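Side-chain contacts in UV damage endonuclease (Sulfolobus acidocaldarius, PDB 3TC3), which recognises different DNA lesions and, as a manganese-binding TIM-barrel endonuclease, probably cuts the damaged strand for excision repair: residues Lys39-Ser44 and Glu49-Val54; Gly108-Ile111 and Ser115-Ile118; Glu172-Phe177 and Val203-Trp208. All blocks are in the same frame, centred on the assembly; numbering follows the deposited sequence.

Contact 1 (Lys39-Ser44 and Glu49-Val54); sequences KTIKLS and ERVLKV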
# COMPACT_ATOMS: atom_id res chain seq x y z
N LYS A 39 7.90 13.17 4.76
CA LYS A 39 8.78 14.24 4.24
C LYS A 39 9.90 13.55 3.43
O LYS A 39 10.33 12.44 3.79
CB LYS A 39 9.47 15.02 5.38
CG LYS A 39 8.48 15.54 6.45
CD LYS A 39 9.19 16.52 7.47
CE LYS A 39 10.15 15.77 8.34
NZ LYS A 39 9.57 14.56 9.04
N THR A 40 10.33 14.20 2.34
CA THR A 40 11.45 13.62 1.60
C THR A 40 12.39 14.76 1.30
O THR A 40 12.15 15.89 1.69
CB THR A 40 11.06 12.90 0.31
OG1 THR A 40 12.21 12.15 -0.13
CG2 THR A 40 10.48 13.83 -0.78
N ILE A 41 13.52 14.38 0.73
CA ILE A 41 14.54 15.39 0.40
C ILE A 41 14.93 15.24 -1.07
O ILE A 41 14.80 14.17 -1.71
CB ILE A 41 15.74 15.19 1.33
CG1 ILE A 41 16.52 13.93 1.00
CG2 ILE A 41 15.32 15.39 2.82
CD1 ILE A 41 17.91 13.95 1.63
N LYS A 42 15.40 16.37 -1.64
CA LYS A 42 15.86 16.37 -3.05
C LYS A 42 17.18 15.65 -3.19
O LYS A 42 18.01 15.66 -2.26
CB LYS A 42 16.07 17.83 -3.57
CG LYS A 42 14.81 18.75 -3.40
CD LYS A 42 15.08 20.21 -3.83
CE LYS A 42 15.78 20.98 -2.71
NZ LYS A 42 15.64 22.47 -2.80
N LEU A 43 17.38 15.03 -4.33
CA LEU A 43 18.69 14.38 -4.58
C LEU A 43 19.86 15.32 -4.25
O LEU A 43 20.87 14.93 -3.61
CB LEU A 43 18.78 13.87 -6.03
CG LEU A 43 20.08 13.14 -6.34
CD1 LEU A 43 20.38 11.97 -5.32
CD2 LEU A 43 20.12 12.68 -7.79
N SER A 44 19.70 16.57 -4.63
CA SER A 44 20.73 17.58 -4.42
C SER A 44 21.08 17.84 -2.94
O SER A 44 22.07 18.52 -2.66
CB SER A 44 20.28 18.85 -5.16
OG SER A 44 19.17 19.46 -4.49
N GLU A 49 23.83 13.07 7.37
CA GLU A 49 23.15 13.84 8.35
C GLU A 49 21.73 14.17 7.99
O GLU A 49 20.89 14.01 8.82
CB GLU A 49 23.88 15.16 8.61
CG GLU A 49 23.66 15.67 9.98
CD GLU A 49 24.72 16.72 10.33
OE1 GLU A 49 25.94 16.43 10.14
OE2 GLU A 49 24.32 17.82 10.76
N ARG A 50 21.48 14.71 6.78
CA ARG A 50 20.10 15.07 6.39
C ARG A 50 19.17 13.83 6.30
O ARG A 50 17.97 13.91 6.72
CB ARG A 50 20.10 15.78 5.06
CG ARG A 50 18.78 16.28 4.56
CD ARG A 50 18.75 17.77 4.34
NE ARG A 50 17.76 18.07 3.31
CZ ARG A 50 16.54 18.54 3.56
NH1 ARG A 50 16.16 18.78 4.81
NH2 ARG A 50 15.70 18.77 2.57
N VAL A 51 19.67 12.73 5.76
CA VAL A 51 18.84 11.51 5.72
C VAL A 51 18.47 11.09 7.13
O VAL A 51 17.32 10.77 7.36
CB VAL A 51 19.56 10.36 4.99
CG1 VAL A 51 18.89 8.97 5.26
CG2 VAL A 51 19.61 10.68 3.50
N LEU A 52 19.40 11.08 8.07
CA LEU A 52 19.10 10.66 9.44
C LEU A 52 18.14 11.63 10.11
O LEU A 52 17.24 11.20 10.80
CB LEU A 52 20.41 10.48 10.27
CG LEU A 52 21.22 9.32 9.68
CD1 LEU A 52 22.74 9.41 10.11
CD2 LEU A 52 20.59 7.95 9.95
N LYS A 53 18.29 12.93 9.86
CA LYS A 53 17.43 13.92 10.43
C LYS A 53 16.02 13.77 9.91
O LYS A 53 15.11 13.83 10.71
CB LYS A 53 17.94 15.31 10.10
CG LYS A 53 17.23 16.46 10.76
CD LYS A 53 18.12 17.68 10.58
CE LYS A 53 17.28 18.79 9.95
NZ LYS A 53 16.52 19.55 10.99
N VAL A 54 15.83 13.61 8.61
CA VAL A 54 14.45 13.55 8.12
C VAL A 54 13.86 12.16 8.39
O VAL A 54 12.72 12.08 8.71
CB VAL A 54 14.39 13.97 6.64
CG1 VAL A 54 12.96 13.81 6.03
CG2 VAL A 54 14.93 15.39 6.48
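The methyl CG2 of I41 touches both R50 and V54 of the helix, and this is the tight part of the contact. It lies 3.3 Å above the plane of the R50 guanidinium, offset toward its rim, and its nearest atom there is NH2 of R50 at 3.4 Å. R50 reaches this place with CG anti to the backbone N (chi1 -177°) and a bend at chi2, which lays the chain alongside I41 in the opposite direction. The same I41 CG2 meets V54 CG2 at 3.7 Å. The other branch of I41 ends with CD1 3.8 Å from R50 CG and 4.1 Å from V51 CG2. L86 touches I41 and F92 touches V51, both from loops. Residues 39-44 belong to the connection between strand 22-27 and helix 48-71 of the TIM barrel, so the loop folds back over the first turns of the helix it leads into. At K39 the packing stays apolar but involves the stem of a lysine: K39 CB is 3.8 Å from V54 CG1. The chain of K39 then bends at chi3 and chi4 to carry its ammonium past V54 to S57, N58 and the carbonyl of K36, which all accept hydrogen bonds from NZ. The solvent side is looser. R50 and K39 are both partly exposed, in contrast to the buried I41, V51 and V54, and beyond its CB the K39 chain passes V54 more distantly, with CE 4.1 Å from V54 CG1.

Contact 2 (Gly108-Ile111 and Ser115-Ile118); sequences GDFI and SIRI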
# COMPACT_ATOMS: atom_id res chain seq x y z
N GLY A 108 7.80 -1.08 15.40
CA GLY A 108 7.35 -2.43 15.12
C GLY A 108 6.72 -3.13 16.35
O GLY A 108 5.69 -3.83 16.20
N ASP A 109 7.29 -2.94 17.53
CA ASP A 109 6.66 -3.51 18.74
C ASP A 109 5.30 -2.99 18.95
O ASP A 109 4.37 -3.77 19.25
CB ASP A 109 7.47 -3.22 20.04
CG ASP A 109 8.80 -3.90 20.04
OD1 ASP A 109 9.03 -4.88 19.29
OD2 ASP A 109 9.66 -3.44 20.83
N PHE A 110 5.08 -1.70 18.69
CA PHE A 110 3.78 -1.11 18.90
C PHE A 110 2.78 -1.69 17.91
O PHE A 110 1.64 -1.98 18.25
CB PHE A 110 3.86 0.41 18.71
CG PHE A 110 2.57 1.11 18.99
CD1 PHE A 110 2.26 1.51 20.32
CD2 PHE A 110 1.61 1.37 17.97
CE1 PHE A 110 1.04 2.16 20.61
CE2 PHE A 110 0.38 2.04 18.26
CZ PHE A 110 0.12 2.44 19.60
N ILE A 111 3.24 -1.90 16.67
CA ILE A 111 2.36 -2.51 15.70
C ILE A 111 1.92 -3.94 16.03
O ILE A 111 0.73 -4.28 15.89
CB ILE A 111 3.06 -2.40 14.30
CG1 ILE A 111 3.14 -0.93 13.86
CG2 ILE A 111 2.50 -3.34 13.23
CD1 ILE A 111 4.09 -0.72 12.62
N SER A 115 -2.03 -5.20 17.17
CA SER A 115 -2.68 -5.85 16.00
C SER A 115 -2.91 -4.82 14.88
O SER A 115 -3.98 -4.80 14.29
CB SER A 115 -4.02 -6.45 16.43
OG SER A 115 -3.75 -7.51 17.31
N ILE A 116 -1.90 -4.02 14.61
CA ILE A 116 -2.08 -3.05 13.52
C ILE A 116 -1.60 -3.71 12.22
O ILE A 116 -0.55 -4.38 12.17
CB ILE A 116 -1.39 -1.73 13.81
CG1 ILE A 116 -2.04 -1.07 15.05
CG2 ILE A 116 -1.36 -0.82 12.58
CD1 ILE A 116 -1.30 0.12 15.54
N ARG A 117 -2.37 -3.58 11.17
CA ARG A 117 -1.98 -4.19 9.86
C ARG A 117 -1.28 -3.12 9.07
O ARG A 117 -1.70 -1.98 9.10
CB ARG A 117 -3.24 -4.61 9.13
CG ARG A 117 -3.08 -5.41 7.88
CD ARG A 117 -3.35 -6.83 8.10
NE ARG A 117 -2.99 -7.67 6.96
CZ ARG A 117 -3.86 -8.23 6.12
NH1 ARG A 117 -5.19 -8.00 6.15
NH2 ARG A 117 -3.32 -9.10 5.24
N ILE A 118 -0.27 -3.53 8.31
CA ILE A 118 0.57 -2.53 7.57
C ILE A 118 0.68 -2.88 6.07
O ILE A 118 0.92 -4.06 5.68
CB ILE A 118 2.01 -2.52 8.18
CG1 ILE A 118 1.99 -1.91 9.62
CG2 ILE A 118 2.98 -1.71 7.34
CD1 ILE A 118 1.41 -0.47 9.70
O HOH W 1 -0.05 -6.79 13.78
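I111 and I118 meet in the buried centre, their side chains crossing at about a right angle, with I111 CD1 3.9 Å from I118 CG1. With CG1 of I111 beside the backbone N (chi1 -68°), CG2 falls anti to that N and lies 3.4 Å from the carbonyl O of I116. An alanine in place of I111 would lose both branches and is likely to leave I118 without its helix-side partner, with a gap beneath the helix. Farther out, F110 reaches I116 obliquely, its CE2 3.7 Å from I116 CD1, while L66 and L70 of helix 48-71 touch the same ring. At the polar edge, the I116 N-H gives a nearly straight bond (172°) to the I111 carbonyl O, 2.9 Å away. A water bridges the backbone here: it donates to I116 O and, weakly, to I111 O. R117 points away from the helix and makes a salt bridge with D284. This 6→1 bond, the left-handed backbone of S115 and the apolar I111-I116 contact are consistent with a Schellman motif closing helix 101-113, the helical connection of a beta-alpha-beta unit that runs from strand 76-78 to its parallel neighbour 117-120 in the TIM barrel.

Contact 3 (Glu172-Phe177 and Val203-Trp208); sequences ESLNRF and VKDCLW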
# COMPACT_ATOMS: atom_id res chain seq x y z
N GLU A 172 2.40 -10.92 -23.13
CA GLU A 172 3.87 -10.85 -22.95
C GLU A 172 4.19 -10.14 -21.64
O GLU A 172 5.12 -10.53 -20.93
CB GLU A 172 4.55 -10.10 -24.09
CG GLU A 172 4.69 -11.07 -25.31
CD GLU A 172 5.63 -10.59 -26.41
OE1 GLU A 172 6.70 -10.02 -26.09
OE2 GLU A 172 5.28 -10.87 -27.62
N SER A 173 3.39 -9.13 -21.38
CA SER A 173 3.63 -8.29 -20.17
C SER A 173 3.31 -9.05 -18.90
O SER A 173 4.02 -8.88 -17.87
CB SER A 173 2.80 -7.00 -20.25
OG SER A 173 3.34 -6.08 -21.27
N LEU A 174 2.27 -9.90 -18.92
CA LEU A 174 1.99 -10.78 -17.76
C LEU A 174 3.12 -11.82 -17.52
O LEU A 174 3.52 -12.09 -16.36
CB LEU A 174 0.61 -11.56 -17.88
CG LEU A 174 -0.55 -10.58 -17.97
CD1 LEU A 174 -1.82 -11.45 -18.22
CD2 LEU A 174 -0.72 -9.81 -16.66
N ASN A 175 3.62 -12.41 -18.63
CA ASN A 175 4.65 -13.39 -18.47
C ASN A 175 5.98 -12.75 -18.04
O ASN A 175 6.65 -13.35 -17.19
CB ASN A 175 4.73 -14.22 -19.73
CG ASN A 175 3.61 -15.32 -19.73
OD1 ASN A 175 3.44 -16.11 -18.73
ND2 ASN A 175 2.84 -15.35 -20.77
N ARG A 176 6.26 -11.53 -18.51
CA ARG A 176 7.48 -10.81 -18.03
C ARG A 176 7.31 -10.52 -16.51
O ARG A 176 8.28 -10.66 -15.74
CB ARG A 176 7.73 -9.45 -18.68
CG ARG A 176 8.16 -9.57 -20.17
CD ARG A 176 8.79 -8.22 -20.65
NE ARG A 176 7.99 -7.04 -20.31
CZ ARG A 176 6.92 -6.64 -20.98
NH1 ARG A 176 6.53 -7.30 -22.12
NH2 ARG A 176 6.23 -5.60 -20.56
N PHE A 177 6.09 -10.20 -16.08
CA PHE A 177 5.96 -9.96 -14.64
C PHE A 177 6.31 -11.21 -13.85
O PHE A 177 6.99 -11.16 -12.83
CB PHE A 177 4.54 -9.52 -14.35
CG PHE A 177 4.30 -9.25 -12.88
CD1 PHE A 177 4.02 -10.31 -11.97
CD2 PHE A 177 4.33 -7.94 -12.42
CE1 PHE A 177 3.88 -10.01 -10.64
CE2 PHE A 177 4.21 -7.66 -11.04
CZ PHE A 177 3.93 -8.70 -10.14
N VAL A 203 -8.81 -7.00 -12.62
CA VAL A 203 -8.88 -8.10 -11.64
C VAL A 203 -8.61 -9.46 -12.31
O VAL A 203 -7.82 -10.28 -11.79
CB VAL A 203 -10.18 -8.07 -10.90
CG1 VAL A 203 -10.30 -9.29 -9.95
CG2 VAL A 203 -10.19 -6.78 -10.03
N LYS A 204 -9.26 -9.73 -13.44
CA LYS A 204 -9.05 -10.98 -14.16
C LYS A 204 -7.57 -11.22 -14.44
O LYS A 204 -7.03 -12.36 -14.26
CB LYS A 204 -9.82 -10.94 -15.49
CG LYS A 204 -9.67 -12.24 -16.34
CD LYS A 204 -10.64 -12.08 -17.52
CE LYS A 204 -10.31 -13.12 -18.53
NZ LYS A 204 -10.97 -12.93 -19.83
N ASP A 205 -6.88 -10.17 -14.88
CA ASP A 205 -5.45 -10.31 -15.23
C ASP A 205 -4.61 -10.59 -13.98
O ASP A 205 -3.73 -11.44 -13.95
CB ASP A 205 -4.98 -9.00 -15.86
CG ASP A 205 -5.53 -8.78 -17.24
OD1 ASP A 205 -5.69 -9.73 -18.05
OD2 ASP A 205 -5.85 -7.63 -17.52
N CYS A 206 -4.94 -9.89 -12.89
CA CYS A 206 -4.23 -10.15 -11.61
C CYS A 206 -4.48 -11.55 -11.09
O CYS A 206 -3.54 -12.21 -10.59
CB CYS A 206 -4.62 -9.12 -10.53
SG CYS A 206 -4.09 -7.43 -10.96
N LEU A 207 -5.69 -12.06 -11.30
CA LEU A 207 -6.01 -13.43 -10.84
C LEU A 207 -5.17 -14.43 -11.68
O LEU A 207 -4.74 -15.47 -11.16
CB LEU A 207 -7.49 -13.68 -11.03
CG LEU A 207 -8.37 -12.93 -10.02
CD1 LEU A 207 -9.87 -13.16 -10.33
CD2 LEU A 207 -8.06 -13.37 -8.60
N TRP A 208 -4.92 -14.10 -12.97
CA TRP A 208 -4.13 -15.02 -13.83
C TRP A 208 -2.73 -15.11 -13.28
O TRP A 208 -2.12 -16.19 -13.24
CB TRP A 208 -4.20 -14.47 -15.24
CG TRP A 208 -3.66 -15.42 -16.28
CD1 TRP A 208 -4.38 -16.39 -17.00
CD2 TRP A 208 -2.28 -15.55 -16.73
NE1 TRP A 208 -3.56 -17.05 -17.86
CE2 TRP A 208 -2.30 -16.59 -17.78
CE3 TRP A 208 -1.06 -14.88 -16.44
CZ2 TRP A 208 -1.12 -17.00 -18.43
CZ3 TRP A 208 0.12 -15.29 -17.16
CH2 TRP A 208 0.04 -16.29 -18.12
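The benzo ring of W208 touches both L174 and N175 of the neighbouring helix. L174 CB approaches obliquely, 3.8 Å from W208 CZ3, and L174 CD1 is 3.9 Å from W208 CE3. N175 meets the ring differently: its amide oxygen OD1 lies at the edge, in the ring plane, 3.5 Å from W208 CH2. The amide plane stands 75° from the indole plane, and an oxygen facing the C-H rim in this way is probably mildly favourable electrostatically. W208 gets across because its CG is anti to the backbone N (chi1 -170°), which carries the ring over to helix 170-181. One turn earlier, D205 borders L174 loosely, with D205 OD1 4.2 Å from L174 CD1. Its other oxygen, OD2, is held by a salt bridge to K170 and by the backbone N-H of S202, which fixes the carboxylate beside the leucine. In the next shell R212 makes a cation-pi contact with W208, and F201 and I209 pack on L174. E195 of the manganese site ends strand 192-195, its side chain about 11 Å from that of D205. The axes of the two short segments approach to 11.0 Å and cross at -41°. Such side-by-side packing joins adjacent helices in the outer layer of a TIM barrel, here the ones that follow strands 158-162 and 192-195.

Overall arrangement
Contacts 1 and 2 are mostly buried, whereas contact 3 is partly exposed and includes a tryptophan edge and an asparagine. Contact 2 reaches the barrel wall, whereas contacts 1 and 3 lie in the outer layer of loops and helices. They join different elements: contact 1 a loop to the helix it precedes, contact 2 a helix end to the strand that follows, contact 3 two helices whose contact segments lie 26 residues apart. Only contact 2 has a direct hydrogen bond between its segments; contact 1 combines apolar packing with a guanidinium face, and contact 3 mixes aromatic, apolar and amide groups. Contacts 2 and 3 stand on opposite sides of the chain's centre, their centres 31 Å apart.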